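Local coordinates for Ras-3 from Cryphonectria parasitica (Cryphonectria parasitica, PDB 4KU4), which belongs to the Ras family of small P-loop proteins and is seen here holding guanosine-5'-diphosphate with a magnesium ion, at residues I17-E22 with T28-N33; R53-D58 with S62-L67; A77-W82 with E105-E110. All coordinates share one frame; numbering follows the deposited sequence. Where two conformers were deposited one is given.

Contact 1: residues I17-E22 with T28-N33; sequences IAMLGE and TSLTVN. With MG (magnesium ion), chain D; GDP (guanosine-5'-diphosphate), chain C.
Met19, on the strand of 17-22, meets Thr31 and Leu30, on the helix of 28-33, in a wholly buried contact. The Met19 side chain folds back on itself, its chain bent at both chi2 and chi3, so that three successive atoms curl round the Thr31 hydroxyl. Met19 CG comes within 3.6 Å of Thr31 OG1, with SD and CE scarcely farther off. The two side chains lie alongside each other and run opposite ways rather than meeting end-on. Thr31 OG1 is turned back beside its own backbone N (chi1 -51°), where it hydrogen-bonds Lys27 O one helical turn earlier; its polar need is thus met within the helix, and the methionine packs on it without bonding. The Met19 methyl then reaches Leu30, Met19 CE lying 4.3 Å from Leu30 CB, and Val92 of the neighbouring strand touches both residues. At the start of the same helical segment lies the ligand. Thr28 N donates a nearly straight bond (171°) to GDP O1B, 3.0 Å away, while Ser29 grips GDP O1A twice, through N and through OG, the latter at 2.7 Å. Thr28 OG1 binds magnesium at 2.2 Å and is also hydrogen-bonded to Asp68. GDP O1B and four waters complete six-coordination, two of these waters donating to GDP oxygens. Strand, diphosphate-wrapping loop and helix, with the amides of Gly24, Gly26 and Lys27 also on GDP, form the arrangement characteristic of the P-loop (Walker A) in Ras-family proteins.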
# COMPACT_ATOMS: atom_id res chain seq x y z
N ILE A 17 -2.95 6.53 5.20
CA ILE A 17 -2.85 5.44 4.25
C ILE A 17 -3.31 4.13 4.88
O ILE A 17 -2.94 3.83 6.02
CB ILE A 17 -1.39 5.24 3.82
CG1 ILE A 17 -0.78 6.57 3.37
CG2 ILE A 17 -1.32 4.21 2.74
CD1 ILE A 17 0.69 6.48 3.04
N ALA A 18 -4.11 3.35 4.15
CA ALA A 18 -4.45 2.01 4.61
C ALA A 18 -3.71 0.91 3.83
O ALA A 18 -3.60 0.98 2.61
CB ALA A 18 -5.98 1.79 4.60
N MET A 19 -3.19 -0.08 4.55
CA MET A 19 -2.69 -1.32 3.93
C MET A 19 -3.83 -2.29 3.69
O MET A 19 -4.64 -2.52 4.57
CB MET A 19 -1.68 -2.00 4.85
CG MET A 19 -0.62 -1.07 5.36
SD MET A 19 0.43 -0.47 4.02
CE MET A 19 1.27 -1.97 3.56
N LEU A 20 -3.89 -2.83 2.48
CA LEU A 20 -4.82 -3.93 2.17
C LEU A 20 -4.07 -5.06 1.49
O LEU A 20 -2.99 -4.85 0.94
CB LEU A 20 -5.96 -3.44 1.28
CG LEU A 20 -6.84 -2.31 1.82
CD1 LEU A 20 -7.73 -1.71 0.71
CD2 LEU A 20 -7.67 -2.80 2.99
N GLY A 21 -4.66 -6.26 1.53
CA GLY A 21 -4.06 -7.45 0.97
C GLY A 21 -4.34 -8.69 1.81
O GLY A 21 -4.63 -8.59 3.00
N GLU A 22 -4.26 -9.86 1.19
CA GLU A 22 -4.47 -11.10 1.94
C GLU A 22 -3.40 -11.30 3.00
O GLU A 22 -2.36 -10.65 2.98
CB GLU A 22 -4.46 -12.30 1.00
CG GLU A 22 -5.69 -12.45 0.15
CD GLU A 22 -5.75 -13.81 -0.52
OE1 GLU A 22 -4.68 -14.34 -0.90
OE2 GLU A 22 -6.87 -14.36 -0.66
N THR A 28 2.45 -5.99 7.21
CA THR A 28 3.13 -5.57 8.43
C THR A 28 4.62 -5.32 8.23
O THR A 28 5.15 -4.31 8.70
CB THR A 28 2.95 -6.62 9.54
OG1 THR A 28 1.56 -6.77 9.84
CG2 THR A 28 3.69 -6.15 10.81
N SER A 29 5.28 -6.23 7.51
CA SER A 29 6.71 -6.13 7.23
C SER A 29 7.05 -4.85 6.47
O SER A 29 8.01 -4.15 6.81
CB SER A 29 7.20 -7.38 6.47
OG SER A 29 7.07 -8.54 7.28
N LEU A 30 6.24 -4.52 5.47
CA LEU A 30 6.42 -3.29 4.70
C LEU A 30 6.30 -2.06 5.60
O LEU A 30 7.12 -1.14 5.52
CB LEU A 30 5.39 -3.20 3.57
CG LEU A 30 5.65 -4.05 2.33
CD1 LEU A 30 4.38 -4.15 1.50
CD2 LEU A 30 6.78 -3.46 1.50
N THR A 31 5.28 -2.04 6.45
CA THR A 31 5.00 -0.89 7.29
C THR A 31 6.08 -0.69 8.36
O THR A 31 6.47 0.43 8.64
CB THR A 31 3.63 -1.01 7.98
OG1 THR A 31 2.61 -1.32 7.02
CG2 THR A 31 3.26 0.29 8.67
N VAL A 32 6.52 -1.79 8.95
CA VAL A 32 7.56 -1.76 9.98
C VAL A 32 8.90 -1.33 9.37
O VAL A 32 9.66 -0.56 9.95
CB VAL A 32 7.67 -3.16 10.66
CG1 VAL A 32 8.91 -3.26 11.51
CG2 VAL A 32 6.42 -3.44 11.48
N ASN A 33 9.17 -1.81 8.16
CA ASN A 33 10.35 -1.37 7.42
C ASN A 33 10.30 0.12 7.10
O ASN A 33 11.23 0.86 7.42
CB ASN A 33 10.54 -2.20 6.14
CG ASN A 33 11.81 -1.83 5.38
OD1 ASN A 33 11.78 -0.99 4.47
ND2 ASN A 33 12.92 -2.45 5.76
MG MG D . 0.15 -8.37 9.33
PB GDP C . 1.05 -9.82 6.38
O1B GDP C . 1.14 -8.71 7.40
O2B GDP C . 0.57 -9.24 5.05
O3B GDP C . 0.12 -10.91 6.85
O3A GDP C . 2.54 -10.42 6.16
PA GDP C . 3.80 -10.36 7.18
O1A GDP C . 4.44 -8.99 7.22
O2A GDP C . 3.45 -10.83 8.57
O5' GDP C . 4.84 -11.36 6.49
C5' GDP C . 4.45 -12.72 6.30
C4' GDP C . 5.72 -13.53 6.04
O4' GDP C . 6.30 -13.01 4.86
C3' GDP C . 6.75 -13.37 7.13
O3' GDP C . 7.42 -14.63 7.34
C2' GDP C . 7.73 -12.38 6.56
O2' GDP C . 9.05 -12.57 7.06
C1' GDP C . 7.66 -12.69 5.08
N9 GDP C . 7.95 -11.54 4.21
C8 GDP C . 7.31 -10.35 4.19
N7 GDP C . 7.84 -9.54 3.24
C5 GDP C . 8.84 -10.22 2.64
C6 GDP C . 9.81 -9.96 1.57
O6 GDP C . 9.82 -8.87 0.98
N1 GDP C . 10.67 -10.94 1.25
C2 GDP C . 10.69 -12.12 1.86
N2 GDP C . 11.61 -13.04 1.47
N3 GDP C . 9.83 -12.43 2.86
C4 GDP C . 8.90 -11.53 3.28
O HOH W 1 1.54 -9.81 10.22
O HOH W 2 -1.27 -10.00 8.91
O HOH W 3 -0.58 -8.15 11.34
O HOH W 4 -1.13 -6.91 8.37

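Contact 2: residues R53-D58 with S62-L67; sequences RQCVID and SHLEIL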
# COMPACT_ATOMS: atom_id res chain seq x y z
N ARG A 53 5.30 7.54 9.98
CA ARG A 53 6.58 7.92 9.39
C ARG A 53 6.62 9.43 9.16
O ARG A 53 5.84 9.97 8.37
CB ARG A 53 6.81 7.17 8.07
CG ARG A 53 8.03 7.67 7.25
CD ARG A 53 9.36 7.22 7.84
NE ARG A 53 10.49 7.89 7.18
CZ ARG A 53 11.15 7.41 6.13
NH1 ARG A 53 12.14 8.10 5.60
NH2 ARG A 53 10.82 6.24 5.60
N GLN A 54 7.50 10.11 9.88
CA GLN A 54 7.80 11.49 9.56
C GLN A 54 8.88 11.43 8.49
O GLN A 54 9.84 10.66 8.61
CB GLN A 54 8.33 12.24 10.79
CG GLN A 54 7.28 12.41 11.87
CD GLN A 54 7.73 13.36 12.98
OE1 GLN A 54 8.42 12.96 13.92
NE2 GLN A 54 7.32 14.61 12.87
N CYS A 55 8.70 12.22 7.44
CA CYS A 55 9.64 12.21 6.32
C CYS A 55 9.52 13.51 5.55
O CYS A 55 8.68 14.36 5.86
CB CYS A 55 9.34 11.02 5.38
SG CYS A 55 7.59 10.89 4.86
N VAL A 56 10.40 13.66 4.57
CA VAL A 56 10.29 14.73 3.59
C VAL A 56 10.12 14.07 2.23
O VAL A 56 11.00 13.34 1.78
CB VAL A 56 11.55 15.61 3.56
CG1 VAL A 56 11.36 16.78 2.61
CG2 VAL A 56 11.87 16.13 4.96
N ILE A 57 8.97 14.30 1.60
CA ILE A 57 8.69 13.76 0.28
C ILE A 57 8.77 14.88 -0.75
O ILE A 57 7.99 15.83 -0.73
CB ILE A 57 7.29 13.09 0.23
CG1 ILE A 57 7.19 11.97 1.26
CG2 ILE A 57 7.04 12.54 -1.15
CD1 ILE A 57 5.71 11.52 1.59
N ASP A 58 9.75 14.77 -1.65
CA ASP A 58 9.94 15.78 -2.68
C ASP A 58 9.92 17.19 -2.09
O ASP A 58 9.17 18.05 -2.54
CB ASP A 58 8.89 15.64 -3.79
CG ASP A 58 8.98 14.31 -4.50
OD1 ASP A 58 10.05 13.66 -4.40
OD2 ASP A 58 8.00 13.90 -5.15
N SER A 62 6.25 15.68 5.49
CA SER A 62 5.01 14.91 5.55
C SER A 62 5.04 13.99 6.76
O SER A 62 6.10 13.61 7.24
CB SER A 62 4.83 14.08 4.28
OG SER A 62 5.11 14.86 3.12
N HIS A 63 3.86 13.63 7.25
CA HIS A 63 3.74 12.72 8.38
C HIS A 63 2.66 11.71 8.03
O HIS A 63 1.48 12.01 8.06
CB HIS A 63 3.39 13.49 9.66
CG HIS A 63 3.57 12.70 10.93
ND1 HIS A 63 3.49 13.27 12.18
CD2 HIS A 63 3.84 11.39 11.13
CE1 HIS A 63 3.70 12.34 13.10
NE2 HIS A 63 3.92 11.19 12.49
N LEU A 64 3.09 10.51 7.66
CA LEU A 64 2.19 9.48 7.19
C LEU A 64 1.71 8.66 8.39
O LEU A 64 2.50 8.30 9.26
CB LEU A 64 2.91 8.57 6.20
CG LEU A 64 3.76 9.25 5.12
CD1 LEU A 64 4.40 8.23 4.16
CD2 LEU A 64 2.90 10.25 4.34
N GLU A 65 0.41 8.40 8.44
CA GLU A 65 -0.15 7.49 9.42
C GLU A 65 -0.65 6.28 8.64
O GLU A 65 -1.52 6.41 7.78
CB GLU A 65 -1.29 8.16 10.20
CG GLU A 65 -1.86 7.31 11.34
CD GLU A 65 -2.62 8.17 12.34
OE1 GLU A 65 -2.17 8.26 13.50
OE2 GLU A 65 -3.64 8.77 11.95
N ILE A 66 -0.08 5.12 8.92
CA ILE A 66 -0.38 3.94 8.12
C ILE A 66 -1.15 2.92 8.95
O ILE A 66 -0.65 2.43 9.96
CB ILE A 66 0.92 3.30 7.56
CG1 ILE A 66 1.65 4.30 6.67
CG2 ILE A 66 0.61 2.05 6.76
CD1 ILE A 66 3.08 4.45 7.03
N LEU A 67 -2.37 2.64 8.51
CA LEU A 67 -3.19 1.60 9.11
C LEU A 67 -2.82 0.21 8.59
O LEU A 67 -3.08 -0.13 7.44
CB LEU A 67 -4.67 1.89 8.86
CG LEU A 67 -5.63 0.96 9.59
CD1 LEU A 67 -5.59 1.20 11.09
CD2 LEU A 67 -7.04 1.12 9.06
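Ser62 pairs with Cys55 through two backbone bonds, of which Ser62 N to Cys55 O is almost straight (2.8 Å). Its side chain lies beside Ile57, Ile57 CD1 coming 3.7 Å from Ser62 OG, but that hydroxyl is hydrogen-bonded to Ile60 O and, weakly, to Arg194. His63, the next residue, forms a non-hydrogen-bonded pair with Gln54 on the other face of the sheet. The imidazole, carried across toward Gln54 by a chi1 of -166°, receives Gln54 CG squarely over one face, 3.6 Å from the centroid and only 8° off the normal. This is a CH-pi contact; the glutamine amide beyond is inclined 30° to the ring, whose ND1 is hydrogen-bonded to Gly11 O. The two strands make a beta hairpin at the margin of the Ras sheet, 50-57 being an outermost strand. Leu64 and Arg53 exchange backbone bonds in both directions, Leu64 N lying 2.9 Å from Arg53 O. The leucine side chain returns to the face of Cys55 and Ile57: Leu64 CG is 4.2 Å from Cys55 SG, and Leu64 CD2 is 4.1 Å from Ile57 CD1. Phe187 of helix 182-196 covers all three.

Contact 3: residues A77-W82 with E105-E110; sequences ALREQW and ERLFEE
The helical segments 77-82 and 105-110 keep their backbones apart, with 8.9 Å between the CA atoms of Arg79 and Glu110, and side chains bridge the gap. Arg79 and Glu110 each reach part of the way and meet between the helices. Arg79 CG stands anti to the backbone N (chi1 -169°), and the bend at chi3 turns the guanidinium along the gap, where a single nitrogen, NH2, faces both oxygens of Glu110 in a salt bridge. The bond to Glu110 OE1 is nearly straight (167°) and lies at the guanidinium edge, in its plane, using the syn lone pair of the carboxylate; Glu110 OE2 stands 2.8 Å from Arg79 NH2 but oblique to the group. The planes are turned 38° against each other, so this is no flat two-nitrogen pairing. Helices 77-84 and 98-118 lie on the same side of the Ras alpha/beta sheet, with strand 88-94 between them in sequence; by analogy with other Ras proteins, the first probably belongs to the switch II region. Next to the salt bridge, the aliphatic part of Arg79 runs roughly perpendicular to the Leu107 side chain. Arg79 CD and Leu107 CD2 are only 3.4 Å apart, a tight approach, and Arg79 CD also lies 3.0 Å from Glu110 OE1. Trp82 turns one ring face to Arg79 CA, 3.3 Å above its plane near the rim, and Leu20 of the central strand touches both residues.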
# COMPACT_ATOMS: atom_id res chain seq x y z
N ALA A 77 -17.07 -6.23 5.94
CA ALA A 77 -17.61 -5.01 6.52
C ALA A 77 -16.53 -4.18 7.22
O ALA A 77 -16.50 -2.96 7.09
CB ALA A 77 -18.75 -5.33 7.49
N LEU A 78 -15.65 -4.85 7.96
CA LEU A 78 -14.55 -4.14 8.62
C LEU A 78 -13.64 -3.50 7.57
O LEU A 78 -13.17 -2.37 7.75
CB LEU A 78 -13.76 -5.07 9.54
CG LEU A 78 -12.62 -4.47 10.38
CD1 LEU A 78 -13.12 -3.31 11.23
CD2 LEU A 78 -11.95 -5.52 11.25
N ARG A 79 -13.39 -4.20 6.47
CA ARG A 79 -12.56 -3.64 5.42
C ARG A 79 -13.16 -2.32 4.93
O ARG A 79 -12.43 -1.38 4.63
CB ARG A 79 -12.40 -4.62 4.26
CG ARG A 79 -11.35 -4.21 3.25
CD ARG A 79 -11.07 -5.34 2.29
NE ARG A 79 -11.06 -6.64 2.94
CZ ARG A 79 -12.00 -7.57 2.77
NH1 ARG A 79 -11.92 -8.73 3.41
NH2 ARG A 79 -13.01 -7.34 1.96
N GLU A 80 -14.48 -2.25 4.88
CA GLU A 80 -15.16 -1.03 4.45
C GLU A 80 -14.92 0.15 5.40
O GLU A 80 -14.86 1.30 4.97
CB GLU A 80 -16.66 -1.26 4.27
CG GLU A 80 -17.17 -0.87 2.89
CD GLU A 80 -18.62 -0.42 2.90
OE1 GLU A 80 -19.47 -1.15 3.45
OE2 GLU A 80 -18.91 0.67 2.36
N GLN A 81 -14.77 -0.12 6.69
CA GLN A 81 -14.46 0.96 7.63
C GLN A 81 -13.03 1.44 7.38
O GLN A 81 -12.77 2.64 7.33
CB GLN A 81 -14.62 0.50 9.08
CG GLN A 81 -14.84 1.65 10.06
CD GLN A 81 -15.73 1.24 11.23
OE1 GLN A 81 -15.39 0.32 11.98
NE2 GLN A 81 -16.86 1.90 11.39
N TRP A 82 -12.12 0.50 7.20
CA TRP A 82 -10.73 0.83 6.90
C TRP A 82 -10.66 1.78 5.70
O TRP A 82 -9.86 2.73 5.67
CB TRP A 82 -9.92 -0.43 6.61
CG TRP A 82 -9.83 -1.44 7.74
CD1 TRP A 82 -9.96 -1.21 9.08
CD2 TRP A 82 -9.54 -2.84 7.61
NE1 TRP A 82 -9.79 -2.38 9.78
CE2 TRP A 82 -9.52 -3.40 8.90
CE3 TRP A 82 -9.30 -3.68 6.51
CZ2 TRP A 82 -9.28 -4.75 9.13
CZ3 TRP A 82 -9.05 -5.02 6.74
CH2 TRP A 82 -9.04 -5.55 8.04
N GLU A 105 -6.54 -7.47 -6.94
CA GLU A 105 -7.40 -6.92 -7.99
C GLU A 105 -8.83 -6.75 -7.48
O GLU A 105 -9.44 -5.70 -7.67
CB GLU A 105 -7.38 -7.84 -9.20
CG GLU A 105 -8.19 -7.35 -10.38
CD GLU A 105 -8.07 -8.26 -11.59
OE1 GLU A 105 -7.47 -9.36 -11.49
OE2 GLU A 105 -8.57 -7.86 -12.67
N ARG A 106 -9.35 -7.77 -6.81
CA ARG A 106 -10.66 -7.66 -6.16
C ARG A 106 -10.72 -6.53 -5.12
O ARG A 106 -11.72 -5.82 -5.03
CB ARG A 106 -11.06 -8.99 -5.52
CG ARG A 106 -11.19 -10.14 -6.52
CD ARG A 106 -11.91 -11.32 -5.88
NE ARG A 106 -11.13 -11.92 -4.81
CZ ARG A 106 -10.32 -12.96 -4.97
NH1 ARG A 106 -10.19 -13.52 -6.16
NH2 ARG A 106 -9.65 -13.44 -3.93
N LEU A 107 -9.66 -6.38 -4.33
CA LEU A 107 -9.58 -5.35 -3.31
C LEU A 107 -9.58 -3.96 -3.92
O LEU A 107 -10.20 -3.05 -3.40
CB LEU A 107 -8.34 -5.55 -2.44
CG LEU A 107 -8.42 -6.78 -1.56
CD1 LEU A 107 -7.06 -7.17 -1.02
CD2 LEU A 107 -9.41 -6.48 -0.43
N PHE A 108 -8.88 -3.79 -5.03
CA PHE A 108 -8.94 -2.52 -5.73
C PHE A 108 -10.39 -2.13 -6.07
O PHE A 108 -10.80 -1.00 -5.85
CB PHE A 108 -8.09 -2.55 -7.01
CG PHE A 108 -8.20 -1.31 -7.83
CD1 PHE A 108 -7.35 -0.24 -7.60
CD2 PHE A 108 -9.17 -1.20 -8.81
CE1 PHE A 108 -7.47 0.92 -8.34
CE2 PHE A 108 -9.28 -0.05 -9.57
CZ PHE A 108 -8.43 1.02 -9.32
N GLU A 109 -11.16 -3.08 -6.58
CA GLU A 109 -12.56 -2.78 -6.92
C GLU A 109 -13.37 -2.41 -5.68
O GLU A 109 -14.18 -1.51 -5.75
CB GLU A 109 -13.23 -3.93 -7.68
CG GLU A 109 -14.11 -3.48 -8.84
CD GLU A 109 -15.56 -3.33 -8.43
OE1 GLU A 109 -16.39 -3.00 -9.30
OE2 GLU A 109 -15.87 -3.56 -7.24
N GLU A 110 -13.14 -3.11 -4.56
CA GLU A 110 -13.77 -2.73 -3.30
C GLU A 110 -13.44 -1.28 -2.95
O GLU A 110 -14.32 -0.51 -2.54
CB GLU A 110 -13.33 -3.63 -2.13
CG GLU A 110 -13.97 -5.01 -2.07
CD GLU A 110 -13.64 -5.72 -0.76
OE1 GLU A 110 -13.20 -5.04 0.18
OE2 GLU A 110 -13.81 -6.96 -0.68

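From the N terminus the contacts close in series, none nesting in or crossing another. Contact 1 closes the short phosphate-binding loop between strand 15-20 and helix 27-35. Contact 2 then closes the hairpin 50-57/60-67, whose second strand lies beside 15-20: Ile17 O to Leu67 N and Met19 N to Leu67 O are probable hydrogen bonds, while Ile66 packs against Met19 and Thr31. Contact 3 closes the longest loop, bringing helix 77-84 back to helix 98-118 around strand 88-94. It reaches contact 1 where Arg79 and Trp82 meet Leu20 and Leu107 meets Gly21; Leu67 against Trp82 joins it to contact 2.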